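Local structure of flagellar assembly factor FliW (5DMD) at residues Tyr66-Ile72 with Tyr132-Leu138; Asn108-Pro112 with Gln124-Thr128; Pro44-Leu48 with Phe58-Glu62; Asp89-Ile95 with Pro112-His118. The protein probably binds the translational regulator CsrA and relieves its repression of targets such as flagellin, and probably also binds flagellin and takes part in flagellar assembly. The protein carries 1 engineered substitution. The contacts are given in a common frame with arbitrary orientation. Numbering follows the deposited sequence.

Contact 1 (Tyr66-Ile72 with Tyr132-Leu138); sequences YFPTYEI and YKTKHRL
Two apolar clusters hold the loop 66-72 against 132-138. At one, Leu138 CD2 sits squarely over the face of the Tyr66 ring, a CH-pi contact 3.8 Å from its centroid (CA to CA 5.9 Å), and Phe67 (chi1 m) puts its ring edge toward Leu138, with CZ 4.0 Å from Leu138 CD1. At the other, Tyr70 (chi1 t) turns its edge to the face of Tyr132 (chi1 m), a T-shaped pair with centroids 5.0 Å apart, planes at 59° and CA atoms 9.0 Å apart. A type I turn from Phe67 to Tyr70, closed by Tyr70 N to Phe67 O at 3.0 Å, connects the two clusters. Outward, Glu71 N donates to Tyr132 OH at 2.9 Å. One water bridges Tyr66 O (2.6 Å) and Leu138 O (2.7 Å); another joins Thr69 OG1 (2.9 Å) to Tyr132 OH (3.0 Å). This is loop packing without strand pairing between the segments. Tyr70 OH bonds to Leu109 O, strand 136-137 pairs with strand 106-116, and Leu138 reaches Leu96 of strand 90-97.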
loop_
_atom_site.group_PDB
_atom_site.type_symbol
_atom_site.label_atom_id
_atom_site.label_comp_id
_atom_site.label_asym_id
_atom_site.label_seq_id
_atom_site.Cartn_x
_atom_site.Cartn_y
_atom_site.Cartn_z
ATOM N N TYR A 66 9.166 -7.072 6.959
ATOM C CA TYR A 66 9.765 -6.321 8.052
ATOM C C TYR A 66 9.022 -6.481 9.368
ATOM O O TYR A 66 9.596 -6.167 10.415
ATOM C CB TYR A 66 9.823 -4.820 7.711
ATOM C CG TYR A 66 10.839 -4.455 6.643
ATOM C CD1 TYR A 66 10.482 -4.467 5.302
ATOM C CD2 TYR A 66 12.138 -4.121 6.977
ATOM C CE1 TYR A 66 11.399 -4.135 4.319
ATOM C CE2 TYR A 66 13.067 -3.794 6.001
ATOM C CZ TYR A 66 12.688 -3.802 4.674
ATOM O OH TYR A 66 13.597 -3.477 3.692
ATOM N N PHE A 67 7.780 -6.967 9.344
ATOM C CA PHE A 67 6.905 -7.021 10.513
ATOM C C PHE A 67 6.288 -8.407 10.521
ATOM O O PHE A 67 5.123 -8.597 10.134
ATOM C CB PHE A 67 5.854 -5.916 10.452
ATOM C CG PHE A 67 6.450 -4.540 10.402
ATOM C CD1 PHE A 67 7.060 -3.995 11.535
ATOM C CD2 PHE A 67 6.467 -3.828 9.220
ATOM C CE1 PHE A 67 7.617 -2.733 11.496
ATOM C CE2 PHE A 67 7.032 -2.564 9.174
ATOM C CZ PHE A 67 7.609 -2.023 10.308
ATOM N N PRO A 68 7.057 -9.406 10.948
ATOM C CA PRO A 68 6.630 -10.798 10.759
ATOM C C PRO A 68 5.396 -11.190 11.532
ATOM O O PRO A 68 4.737 -12.153 11.123
ATOM C CB PRO A 68 7.840 -11.615 11.217
ATOM C CG PRO A 68 8.726 -10.652 11.947
ATOM C CD PRO A 68 8.459 -9.304 11.380
ATOM N N THR A 69 5.062 -10.515 12.633
ATOM C CA THR A 69 3.858 -10.844 13.384
ATOM C C THR A 69 2.664 -9.973 13.011
ATOM O O THR A 69 1.637 -10.035 13.699
ATOM C CB THR A 69 4.104 -10.745 14.891
ATOM O OG1 THR A 69 4.506 -9.409 15.230
ATOM C CG2 THR A 69 5.166 -11.733 15.328
ATOM N N TYR A 70 2.771 -9.167 11.954
ATOM C CA TYR A 70 1.655 -8.325 11.535
ATOM C C TYR A 70 0.427 -9.182 11.287
ATOM O O TYR A 70 0.442 -10.073 10.435
ATOM C CB TYR A 70 2.026 -7.578 10.260
ATOM C CG TYR A 70 1.054 -6.476 9.866
ATOM C CD1 TYR A 70 0.689 -5.485 10.768
ATOM C CD2 TYR A 70 0.529 -6.427 8.588
ATOM C CE1 TYR A 70 -0.193 -4.477 10.398
ATOM C CE2 TYR A 70 -0.341 -5.426 8.211
ATOM C CZ TYR A 70 -0.693 -4.450 9.116
ATOM O OH TYR A 70 -1.556 -3.451 8.725
ATOM N N GLU A 71 -0.637 -8.915 12.038
ATOM C CA GLU A 71 -1.863 -9.694 11.931
ATOM C C GLU A 71 -3.032 -8.730 12.036
ATOM O O GLU A 71 -3.126 -7.967 13.002
ATOM C CB GLU A 71 -1.922 -10.749 13.040
ATOM C CG GLU A 71 -2.982 -11.815 12.846
ATOM C CD GLU A 71 -3.061 -12.763 14.028
ATOM O OE1 GLU A 71 -4.161 -12.916 14.599
ATOM O OE2 GLU A 71 -2.020 -13.353 14.387
ATOM N N ILE A 72 -3.909 -8.749 11.036
ATOM C CA ILE A 72 -5.059 -7.862 10.998
ATOM C C ILE A 72 -6.321 -8.684 10.797
ATOM O O ILE A 72 -6.290 -9.822 10.324
ATOM C CB ILE A 72 -4.937 -6.762 9.919
ATOM C CG1 ILE A 72 -5.062 -7.370 8.521
ATOM C CG2 ILE A 72 -3.628 -6.010 10.074
ATOM C CD1 ILE A 72 -5.031 -6.341 7.398
ATOM N N TYR A 132 -1.883 -1.175 16.512
ATOM C CA TYR A 132 -0.970 -0.683 15.497
ATOM C C TYR A 132 -1.075 0.829 15.358
ATOM O O TYR A 132 -2.147 1.422 15.530
ATOM C CB TYR A 132 -1.276 -1.352 14.158
ATOM C CG TYR A 132 -1.035 -2.841 14.165
ATOM C CD1 TYR A 132 0.209 -3.362 14.502
ATOM C CD2 TYR A 132 -2.051 -3.730 13.846
ATOM C CE1 TYR A 132 0.434 -4.725 14.514
ATOM C CE2 TYR A 132 -1.838 -5.094 13.856
ATOM C CZ TYR A 132 -0.594 -5.586 14.189
ATOM O OH TYR A 132 -0.372 -6.944 14.198
ATOM N N LYS A 133 0.057 1.451 15.052
ATOM C CA LYS A 133 0.191 2.900 14.989
ATOM C C LYS A 133 0.580 3.344 13.581
ATOM O O LYS A 133 0.809 2.540 12.682
ATOM C CB LYS A 133 1.189 3.411 16.032
ATOM C CG LYS A 133 1.152 2.662 17.354
ATOM C CD LYS A 133 -0.098 3.050 18.132
ATOM C CE LYS A 133 0.024 2.722 19.612
ATOM N NZ LYS A 133 -0.176 3.943 20.445
ATOM N N THR A 134 0.645 4.662 13.400
ATOM C CA THR A 134 0.958 5.242 12.103
ATOM C C THR A 134 2.446 5.235 11.784
ATOM O O THR A 134 2.819 5.480 10.632
ATOM C CB THR A 134 0.394 6.665 12.033
ATOM O OG1 THR A 134 1.157 7.523 12.887
ATOM C CG2 THR A 134 -1.054 6.674 12.480
ATOM N N LYS A 135 3.305 4.969 12.762
ATOM C CA LYS A 135 4.745 4.961 12.536
ATOM C C LYS A 135 5.339 3.803 13.321
ATOM O O LYS A 135 5.324 3.812 14.557
ATOM C CB LYS A 135 5.374 6.292 12.956
ATOM C CG LYS A 135 5.327 7.350 11.860
ATOM C CD LYS A 135 4.869 8.696 12.391
ATOM C CE LYS A 135 6.009 9.458 13.038
ATOM N NZ LYS A 135 5.691 10.907 13.189
ATOM N N HIS A 136 5.820 2.794 12.602
ATOM C CA HIS A 136 6.616 1.713 13.173
ATOM C C HIS A 136 7.924 1.671 12.394
ATOM O O HIS A 136 7.905 1.511 11.168
ATOM C CB HIS A 136 5.906 0.366 13.013
ATOM C CG HIS A 136 4.678 0.201 13.859
ATOM N ND1 HIS A 136 4.630 -0.642 14.946
ATOM C CD2 HIS A 136 3.437 0.730 13.741
ATOM C CE1 HIS A 136 3.421 -0.607 15.481
ATOM N NE2 HIS A 136 2.677 0.218 14.766
ATOM N N ARG A 137 9.054 1.802 13.098
ATOM C CA ARG A 137 10.356 1.671 12.449
ATOM C C ARG A 137 10.522 0.309 11.783
ATOM O O ARG A 137 10.218 -0.735 12.367
ATOM C CB ARG A 137 11.499 1.860 13.454
ATOM C CG ARG A 137 11.784 3.294 13.867
ATOM C CD ARG A 137 12.937 3.369 14.890
ATOM N NE ARG A 137 14.171 2.784 14.375
ATOM C CZ ARG A 137 15.085 3.454 13.685
ATOM N NH1 ARG A 137 14.917 4.731 13.373
ATOM N NH2 ARG A 137 16.182 2.823 13.275
ATOM N N LEU A 138 11.067 0.330 10.565
ATOM C CA LEU A 138 11.423 -0.907 9.877
ATOM C C LEU A 138 12.669 -1.546 10.470
ATOM O O LEU A 138 12.880 -2.749 10.300
ATOM C CB LEU A 138 11.681 -0.635 8.394
ATOM C CG LEU A 138 10.479 -0.647 7.450
ATOM C CD1 LEU A 138 9.468 0.444 7.795
ATOM C CD2 LEU A 138 10.977 -0.481 6.019
HETATM O O HOH W 1 11.899 -5.160 11.076
HETATM O O HOH W 2 2.097 -7.876 15.600
#

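Contact 2 (Asn108-Pro112 with Gln124-Thr128); sequences NLQAP and QVILT
Asn108 opens the first segment with its side chain at chi1 t, its OD1 taking weak hydrogen bonds from Gln110 N (2.9 Å) and Ala111 N (3.2 Å), as the chain bends through Leu109 and Gln110 with near-helical angles. Leu109 turns its CA-to-CB bond away from 124-128. Gln110 pairs by backbone, its O accepting from Leu127 N at 2.9 Å, while its extended side chain (chi1 and chi2 t) adds a weak bond from NE2 to Leu127 O at 3.3 Å. Ala111 faces Ile126, CA to CA 4.4 Å; its CA lies 3.0 Å from Val125 O in a CA-H...O contact, and its O receives Gln124 NE2 at 3.0 Å from an extended glutamine (chi1 and chi2 t). Pro112, lacking an amide hydrogen, leaves its N 3.4 Å from Val125 O without a bond, but its O accepts from Val125 N at 3.0 Å and its CD meets Leu127 CD1 at 3.9 Å. Strand 106-116 is interrupted by a bulge or short loop, and beside it the chain leaving strand 121-124 keeps an irregular antiparallel pairing.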
loop_
_atom_site.group_PDB
_atom_site.type_symbol
_atom_site.label_atom_id
_atom_site.label_comp_id
_atom_site.label_asym_id
_atom_site.label_seq_id
_atom_site.Cartn_x
_atom_site.Cartn_y
_atom_site.Cartn_z
ATOM N N ASN A 108 3.186 2.703 8.223
ATOM C CA ASN A 108 1.884 2.887 8.867
ATOM C C ASN A 108 1.176 1.537 8.897
ATOM O O ASN A 108 0.540 1.132 7.921
ATOM C CB ASN A 108 1.052 3.957 8.156
ATOM C CG ASN A 108 -0.251 4.264 8.887
ATOM O OD1 ASN A 108 -0.764 3.439 9.644
ATOM N ND2 ASN A 108 -0.779 5.468 8.686
ATOM N N LEU A 109 1.289 0.835 10.031
ATOM C CA LEU A 109 0.631 -0.454 10.198
ATOM C C LEU A 109 -0.856 -0.326 10.520
ATOM O O LEU A 109 -1.588 -1.322 10.416
ATOM C CB LEU A 109 1.352 -1.269 11.277
ATOM C CG LEU A 109 2.837 -1.516 11.013
ATOM C CD1 LEU A 109 3.394 -2.449 12.077
ATOM C CD2 LEU A 109 3.065 -2.075 9.616
ATOM N N GLN A 110 -1.328 0.873 10.876
ATOM C CA GLN A 110 -2.748 1.064 11.147
ATOM C C GLN A 110 -3.596 1.076 9.883
ATOM O O GLN A 110 -4.796 0.793 9.962
ATOM C CB GLN A 110 -2.973 2.382 11.900
ATOM C CG GLN A 110 -4.376 2.529 12.480
ATOM C CD GLN A 110 -4.700 3.956 12.904
ATOM O OE1 GLN A 110 -3.815 4.799 13.032
ATOM N NE2 GLN A 110 -5.980 4.224 13.136
ATOM N N ALA A 111 -3.018 1.390 8.724
ATOM C CA ALA A 111 -3.796 1.663 7.514
ATOM C C ALA A 111 -3.236 0.916 6.312
ATOM O O ALA A 111 -2.756 1.528 5.353
ATOM C CB ALA A 111 -3.884 3.165 7.246
ATOM N N PRO A 112 -3.344 -0.410 6.303
ATOM C CA PRO A 112 -2.828 -1.184 5.170
ATOM C C PRO A 112 -3.631 -0.992 3.890
ATOM O O PRO A 112 -4.831 -0.678 3.904
ATOM C CB PRO A 112 -2.931 -2.637 5.660
ATOM C CG PRO A 112 -4.084 -2.616 6.590
ATOM C CD PRO A 112 -3.995 -1.278 7.305
ATOM N N GLN A 124 -7.792 1.212 0.966
ATOM C CA GLN A 124 -6.963 1.487 2.135
ATOM C C GLN A 124 -7.852 1.424 3.366
ATOM O O GLN A 124 -8.772 2.239 3.514
ATOM C CB GLN A 124 -6.243 2.837 2.063
ATOM C CG GLN A 124 -5.393 3.067 3.312
ATOM C CD GLN A 124 -4.396 4.199 3.184
ATOM O OE1 GLN A 124 -4.657 5.204 2.516
ATOM N NE2 GLN A 124 -3.247 4.043 3.826
ATOM N N VAL A 125 -7.583 0.459 4.243
ATOM C CA VAL A 125 -8.422 0.171 5.400
ATOM C C VAL A 125 -7.771 0.813 6.611
ATOM O O VAL A 125 -6.572 0.621 6.845
ATOM C CB VAL A 125 -8.542 -1.348 5.603
ATOM C CG1 VAL A 125 -9.339 -1.667 6.868
ATOM C CG2 VAL A 125 -9.130 -2.024 4.367
ATOM N N ILE A 126 -8.543 1.567 7.387
ATOM C CA ILE A 126 -8.058 2.172 8.620
ATOM C C ILE A 126 -8.554 1.297 9.764
ATOM O O ILE A 126 -9.759 1.239 10.034
ATOM C CB ILE A 126 -8.534 3.622 8.774
ATOM C CG1 ILE A 126 -8.059 4.464 7.595
ATOM C CG2 ILE A 126 -7.964 4.229 10.045
ATOM C CD1 ILE A 126 -8.594 5.884 7.600
ATOM N N LEU A 127 -7.626 0.616 10.434
ATOM C CA LEU A 127 -7.967 -0.316 11.503
ATOM C C LEU A 127 -8.218 0.464 12.788
ATOM O O LEU A 127 -7.352 1.218 13.237
ATOM C CB LEU A 127 -6.825 -1.314 11.694
ATOM C CG LEU A 127 -6.372 -2.051 10.432
ATOM C CD1 LEU A 127 -5.080 -2.812 10.679
ATOM C CD2 LEU A 127 -7.456 -2.999 9.946
ATOM N N THR A 128 -9.395 0.275 13.385
ATOM C CA THR A 128 -9.823 1.060 14.537
ATOM C C THR A 128 -9.741 0.303 15.857
ATOM O O THR A 128 -9.882 0.923 16.916
ATOM C CB THR A 128 -11.270 1.533 14.342
ATOM O OG1 THR A 128 -12.111 0.404 14.078
ATOM C CG2 THR A 128 -11.362 2.506 13.177
#

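Contact 3 (Pro44-Leu48 with Phe58-Glu62)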
loop_
_atom_site.group_PDB
_atom_site.type_symbol
_atom_site.label_atom_id
_atom_site.label_comp_id
_atom_site.label_asym_id
_atom_site.label_seq_id
_atom_site.Cartn_x
_atom_site.Cartn_y
_atom_site.Cartn_z
ATOM N N PRO A 44 12.507 -4.599 -2.220
ATOM C CA PRO A 44 11.218 -5.100 -1.726
ATOM C C PRO A 44 10.125 -4.045 -1.820
ATOM O O PRO A 44 9.095 -4.154 -1.146
ATOM C CB PRO A 44 11.511 -5.454 -0.259
ATOM C CG PRO A 44 13.004 -5.344 -0.097
ATOM C CD PRO A 44 13.455 -4.364 -1.120
ATOM N N PHE A 45 10.331 -3.029 -2.652
ATOM C CA PHE A 45 9.458 -1.866 -2.700
ATOM C C PHE A 45 8.633 -1.856 -3.979
ATOM O O PHE A 45 9.142 -2.134 -5.071
ATOM C CB PHE A 45 10.272 -0.576 -2.603
ATOM C CG PHE A 45 11.188 -0.537 -1.423
ATOM C CD1 PHE A 45 10.745 -0.937 -0.178
ATOM C CD2 PHE A 45 12.503 -0.131 -1.562
ATOM C CE1 PHE A 45 11.590 -0.915 0.911
ATOM C CE2 PHE A 45 13.352 -0.110 -0.479
ATOM C CZ PHE A 45 12.896 -0.507 0.756
ATOM N N ILE A 46 7.360 -1.515 -3.827
ATOM C CA ILE A 46 6.403 -1.395 -4.918
ATOM C C ILE A 46 5.794 -0.003 -4.817
ATOM O O ILE A 46 5.500 0.465 -3.712
ATOM C CB ILE A 46 5.285 -2.460 -4.802
ATOM C CG1 ILE A 46 5.854 -3.876 -4.667
ATOM C CG2 ILE A 46 4.305 -2.373 -5.978
ATOM C CD1 ILE A 46 6.126 -4.318 -3.242
ATOM N N ILE A 47 5.608 0.659 -5.960
ATOM C CA ILE A 47 4.987 1.982 -6.004
ATOM C C ILE A 47 3.504 1.824 -6.304
ATOM O O ILE A 47 3.126 1.241 -7.332
ATOM C CB ILE A 47 5.644 2.892 -7.051
ATOM C CG1 ILE A 47 7.150 2.979 -6.808
ATOM C CG2 ILE A 47 5.011 4.282 -6.985
ATOM C CD1 ILE A 47 7.500 3.468 -5.412
ATOM N N LEU A 48 2.660 2.357 -5.422
ATOM C CA LEU A 48 1.236 2.505 -5.711
ATOM C C LEU A 48 1.079 3.808 -6.488
ATOM O O LEU A 48 1.100 4.892 -5.906
ATOM C CB LEU A 48 0.445 2.522 -4.403
ATOM C CG LEU A 48 -1.072 2.623 -4.547
ATOM C CD1 LEU A 48 -1.632 1.364 -5.210
ATOM C CD2 LEU A 48 -1.705 2.869 -3.180
ATOM N N PHE A 58 2.890 6.267 -3.945
ATOM C CA PHE A 58 3.289 5.883 -2.593
ATOM C C PHE A 58 4.227 4.682 -2.604
ATOM O O PHE A 58 4.096 3.777 -3.436
ATOM C CB PHE A 58 2.048 5.547 -1.760
ATOM C CG PHE A 58 1.026 6.649 -1.725
ATOM C CD1 PHE A 58 0.024 6.726 -2.680
ATOM C CD2 PHE A 58 1.064 7.605 -0.719
ATOM C CE1 PHE A 58 -0.917 7.751 -2.643
ATOM C CE2 PHE A 58 0.121 8.630 -0.670
ATOM C CZ PHE A 58 -0.866 8.703 -1.630
ATOM N N VAL A 59 5.175 4.676 -1.664
ATOM C CA VAL A 59 6.118 3.570 -1.525
ATOM C C VAL A 59 5.512 2.519 -0.609
ATOM O O VAL A 59 5.198 2.811 0.548
ATOM C CB VAL A 59 7.465 4.052 -0.973
ATOM C CG1 VAL A 59 8.407 2.871 -0.844
ATOM C CG2 VAL A 59 8.053 5.129 -1.874
ATOM N N LEU A 60 5.381 1.293 -1.116
ATOM C CA LEU A 60 4.767 0.189 -0.394
ATOM C C LEU A 60 5.785 -0.909 -0.129
ATOM O O LEU A 60 6.731 -1.107 -0.900
ATOM C CB LEU A 60 3.631 -0.424 -1.212
ATOM C CG LEU A 60 2.229 0.192 -1.146
ATOM C CD1 LEU A 60 2.230 1.697 -1.282
ATOM C CD2 LEU A 60 1.388 -0.446 -2.248
ATOM N N ILE A 61 5.570 -1.637 0.965
ATOM C CA ILE A 61 6.228 -2.914 1.194
ATOM C C ILE A 61 5.156 -3.942 1.488
ATOM O O ILE A 61 4.056 -3.614 1.948
ATOM C CB ILE A 61 7.235 -2.903 2.367
ATOM C CG1 ILE A 61 6.572 -2.442 3.671
ATOM C CG2 ILE A 61 8.426 -2.020 2.053
ATOM C CD1 ILE A 61 7.368 -2.811 4.936
ATOM N N GLU A 62 5.480 -5.191 1.233
ATOM C CA GLU A 62 4.698 -6.254 1.821
ATOM C C GLU A 62 5.055 -6.319 3.306
ATOM O O GLU A 62 6.238 -6.432 3.653
ATOM C CB GLU A 62 5.043 -7.563 1.126
ATOM C CG GLU A 62 4.312 -8.748 1.681
ATOM C CD GLU A 62 3.063 -9.025 0.890
ATOM O OE1 GLU A 62 1.968 -9.012 1.489
ATOM O OE2 GLU A 62 3.163 -9.198 -0.338
HETATM O O HOH W 3 7.956 -5.876 0.141
#
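Strands 45-48 and 58-61 run antiparallel, their short axes 4.6 Å apart at closest and 139° between their directions, so the pair is strongly twisted. Two hydrogen-bonded pairs fix the register. Ile46 faces Leu60, with Ile46 N to Leu60 O at 3.0 Å and Leu60 N to Ile46 O at 2.7 Å; Leu48 faces Phe58, with Leu48 N to Phe58 O at 2.8 Å and Phe58 N to Leu48 O at 3.0 Å. Between them lies the non-hydrogen-bonded pair Ile47-Val59, where Ile47 CA comes within 3.3 Å of Phe58 O. Past Phe45 and Ile61 a water joins the chains, donating to Pro44 O (2.4 Å) and accepting from Glu62 N (2.8 Å).

One face of the hairpin carries Ile46, Leu48, Phe58 and Leu60; the tightest side-chain approach among them is Leu48 CB to Leu60 CD1 at 3.7 Å. The other carries Phe45, Ile47, Val59 and Ile61. There the Phe45 ring meets Ile61 edge-on, CD1 to CG2 3.4 Å, and Ile47 CD1 touches Val59 CG2 at 3.9 Å.

This beta hairpin occupies the middle of the large antiparallel sheet. Strand 34-39 flanks it through the Ile47-Leu38 backbone pairing, with Leu37 packed on Ile46 and Leu48, while strand 90-97 adds backbone bonds from Leu96 to Val59 and Val94 to Ile61.

Contact 4 (Asp89-Ile95 with Pro112-His118); sequences DVALYVI and PIVINVH
Five backbone hydrogen bonds tie 89-95 to 112-118 in antiparallel fashion. Tyr93 pairs with Ile113 (Ile113 N to Tyr93 O 2.8 Å, Tyr93 N to Ile113 O 2.9 Å), and Ala91 with Ile115 (Ala91 N to Ile115 O 2.9 Å, Ile115 N to Ala91 O 3.0 Å). The fifth, Val117 N to Asp89 O at 3.2 Å, continues the pattern past the strand ends. A water there donates to Asp89 O (2.7 Å) and Asn116 OD1 (3.1 Å), accepts from His118 N (2.9 Å) and lies 2.7 Å from His118 ND1. The axes of strands 90-95 and 113-116 pass 4.7 Å apart with 161° between their directions, and Leu92-Val114 and Val90-Asn116 form the non-hydrogen-bonded pairs.

Ala91, Tyr93, Ile113 and Ile115 share one face: Tyr93 (chi1 m) sets CE2 4.0 Å from Ile115 CD1, and, past the strand end, Val117 CG2 reaches Ala91 CB at 3.6 Å. Val90, Leu92, Val114 and Asn116 occupy the other, where Leu92 CD2 lies 3.6 Å from Val114 CG2 and Val90 CG1 3.9 Å from Val114 CG1. Asn116 (chi1 t) sends ND2 to Leu82 O.

Together these segments make the paired arms of a beta hairpin within the large antiparallel sheet. Strand 57-61 borders it on one side through the Val94-Ile61 backbone pairing; strand 121-124 follows on the other, with Val114 bonded to Lys123.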
loop_
_atom_site.group_PDB
_atom_site.type_symbol
_atom_site.label_atom_id
_atom_site.label_comp_id
_atom_site.label_asym_id
_atom_site.label_seq_id
_atom_site.Cartn_x
_atom_site.Cartn_y
_atom_site.Cartn_z
ATOM N N ASP A 89 -7.142 -14.736 -1.604
ATOM C CA ASP A 89 -7.578 -13.715 -2.546
ATOM C C ASP A 89 -6.799 -12.415 -2.412
ATOM O O ASP A 89 -6.882 -11.580 -3.320
ATOM C CB ASP A 89 -9.062 -13.385 -2.326
ATOM C CG ASP A 89 -9.976 -14.579 -2.537
ATOM O OD1 ASP A 89 -9.517 -15.586 -3.100
ATOM O OD2 ASP A 89 -11.158 -14.510 -2.118
ATOM N N VAL A 90 -6.028 -12.237 -1.333
ATOM C CA VAL A 90 -5.626 -10.920 -0.842
ATOM C C VAL A 90 -4.123 -10.736 -0.962
ATOM O O VAL A 90 -3.347 -11.633 -0.618
ATOM C CB VAL A 90 -6.054 -10.762 0.629
ATOM C CG1 VAL A 90 -5.538 -9.454 1.204
ATOM C CG2 VAL A 90 -7.563 -10.833 0.736
ATOM N N ALA A 91 -3.719 -9.559 -1.428
ATOM C CA ALA A 91 -2.367 -9.059 -1.226
ATOM C C ALA A 91 -2.427 -7.861 -0.291
ATOM O O ALA A 91 -3.287 -6.988 -0.446
ATOM C CB ALA A 91 -1.740 -8.624 -2.547
ATOM N N LEU A 92 -1.529 -7.833 0.692
ATOM C CA LEU A 92 -1.474 -6.776 1.685
ATOM C C LEU A 92 -0.188 -5.975 1.524
ATOM O O LEU A 92 0.884 -6.536 1.264
ATOM C CB LEU A 92 -1.480 -7.353 3.104
ATOM C CG LEU A 92 -2.739 -7.984 3.696
ATOM C CD1 LEU A 92 -2.442 -8.464 5.114
ATOM C CD2 LEU A 92 -3.921 -7.029 3.679
ATOM N N TYR A 93 -0.292 -4.666 1.722
ATOM C CA TYR A 93 0.853 -3.767 1.663
ATOM C C TYR A 93 0.677 -2.728 2.748
ATOM O O TYR A 93 -0.449 -2.425 3.152
ATOM C CB TYR A 93 0.939 -3.023 0.317
ATOM C CG TYR A 93 1.019 -3.959 -0.872
ATOM C CD1 TYR A 93 2.225 -4.528 -1.250
ATOM C CD2 TYR A 93 -0.116 -4.287 -1.596
ATOM C CE1 TYR A 93 2.297 -5.400 -2.319
ATOM C CE2 TYR A 93 -0.053 -5.159 -2.672
ATOM C CZ TYR A 93 1.151 -5.706 -3.029
ATOM O OH TYR A 93 1.203 -6.569 -4.107
ATOM N N VAL A 94 1.796 -2.170 3.209
ATOM C CA VAL A 94 1.751 -0.974 4.047
ATOM C C VAL A 94 2.593 0.121 3.407
ATOM O O VAL A 94 3.576 -0.147 2.709
ATOM C CB VAL A 94 2.177 -1.229 5.507
ATOM C CG1 VAL A 94 1.128 -2.085 6.231
ATOM C CG2 VAL A 94 3.558 -1.884 5.559
ATOM N N ILE A 95 2.208 1.357 3.657
ATOM C CA ILE A 95 2.870 2.509 3.052
ATOM C C ILE A 95 3.990 3.009 3.942
ATOM O O ILE A 95 3.818 3.176 5.152
ATOM C CB ILE A 95 1.851 3.617 2.744
ATOM C CG1 ILE A 95 0.821 3.088 1.758
ATOM C CG2 ILE A 95 2.538 4.872 2.174
ATOM C CD1 ILE A 95 -0.299 4.044 1.470
ATOM N N PRO A 112 -3.344 -0.410 6.303
ATOM C CA PRO A 112 -2.828 -1.184 5.170
ATOM C C PRO A 112 -3.631 -0.992 3.890
ATOM O O PRO A 112 -4.831 -0.678 3.904
ATOM C CB PRO A 112 -2.931 -2.637 5.660
ATOM C CG PRO A 112 -4.084 -2.616 6.590
ATOM C CD PRO A 112 -3.995 -1.278 7.305
ATOM N N ILE A 113 -2.935 -1.189 2.771
ATOM C CA ILE A 113 -3.548 -1.326 1.450
ATOM C C ILE A 113 -3.909 -2.794 1.249
ATOM O O ILE A 113 -3.045 -3.673 1.359
ATOM C CB ILE A 113 -2.578 -0.856 0.352
ATOM C CG1 ILE A 113 -2.212 0.630 0.516
ATOM C CG2 ILE A 113 -3.157 -1.138 -1.042
ATOM C CD1 ILE A 113 -3.358 1.577 0.197
ATOM N N VAL A 114 -5.168 -3.060 0.916
ATOM C CA VAL A 114 -5.695 -4.414 0.788
ATOM C C VAL A 114 -6.220 -4.561 -0.627
ATOM O O VAL A 114 -7.077 -3.779 -1.051
ATOM C CB VAL A 114 -6.826 -4.662 1.798
ATOM C CG1 VAL A 114 -7.368 -6.076 1.649
ATOM C CG2 VAL A 114 -6.339 -4.380 3.220
ATOM N N ILE A 115 -5.731 -5.568 -1.354
ATOM C CA ILE A 115 -6.099 -5.756 -2.751
ATOM C C ILE A 115 -6.599 -7.177 -2.966
ATOM O O ILE A 115 -5.923 -8.140 -2.588
ATOM C CB ILE A 115 -4.911 -5.448 -3.681
ATOM C CG1 ILE A 115 -4.557 -3.961 -3.580
ATOM C CG2 ILE A 115 -5.225 -5.857 -5.124
ATOM C CD1 ILE A 115 -3.303 -3.563 -4.332
ATOM N N ASN A 116 -7.780 -7.308 -3.574
ATOM C CA ASN A 116 -8.191 -8.576 -4.162
ATOM C C ASN A 116 -7.525 -8.642 -5.527
ATOM O O ASN A 116 -7.928 -7.938 -6.459
ATOM C CB ASN A 116 -9.712 -8.682 -4.278
ATOM C CG ASN A 116 -10.160 -10.037 -4.830
ATOM O OD1 ASN A 116 -9.474 -10.645 -5.654
ATOM N ND2 ASN A 116 -11.321 -10.505 -4.387
ATOM N N VAL A 117 -6.489 -9.474 -5.634
ATOM C CA VAL A 117 -5.620 -9.435 -6.809
ATOM C C VAL A 117 -6.391 -9.801 -8.071
ATOM O O VAL A 117 -6.340 -9.081 -9.073
ATOM C CB VAL A 117 -4.394 -10.343 -6.608
ATOM C CG1 VAL A 117 -3.483 -10.256 -7.812
ATOM C CG2 VAL A 117 -3.640 -9.940 -5.353
ATOM N N HIS A 118 -7.097 -10.937 -8.058
ATOM C CA HIS A 118 -7.706 -11.407 -9.301
ATOM C C HIS A 118 -8.931 -10.597 -9.704
ATOM O O HIS A 118 -9.278 -10.579 -10.892
ATOM C CB HIS A 118 -7.965 -12.923 -9.288
ATOM C CG HIS A 118 -9.224 -13.333 -8.585
ATOM N ND1 HIS A 118 -9.301 -13.481 -7.214
ATOM C CD2 HIS A 118 -10.444 -13.676 -9.068
ATOM C CE1 HIS A 118 -10.521 -13.865 -6.882
ATOM N NE2 HIS A 118 -11.234 -13.991 -7.988
HETATM O O HOH W 4 -7.145 -12.668 -5.781
#

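Overall arrangement
All four contacts reach the large antiparallel sheet and lie within the FliW family region. Contact 3 closes first along the chain. Contact 1 then spans a long loop of chain in which contacts 2 and 4 are nested, their segments alternating. The hairpins of contacts 3 and 4, with centres about 11 Å apart, join through neighbouring strands 57-61 and 90-97. Contacts 2 and 4 share Pro112 on strand 106-116, their centres about 12 Å apart. Contact 1, about 10 Å from contact 2 between centres, meets it where Tyr70 OH approaches Leu109 O at 2.7 Å. Backbone pairing thus joins contacts 3, 4 and 2, while the 66-72 loop is added mainly through side chains such as Tyr70.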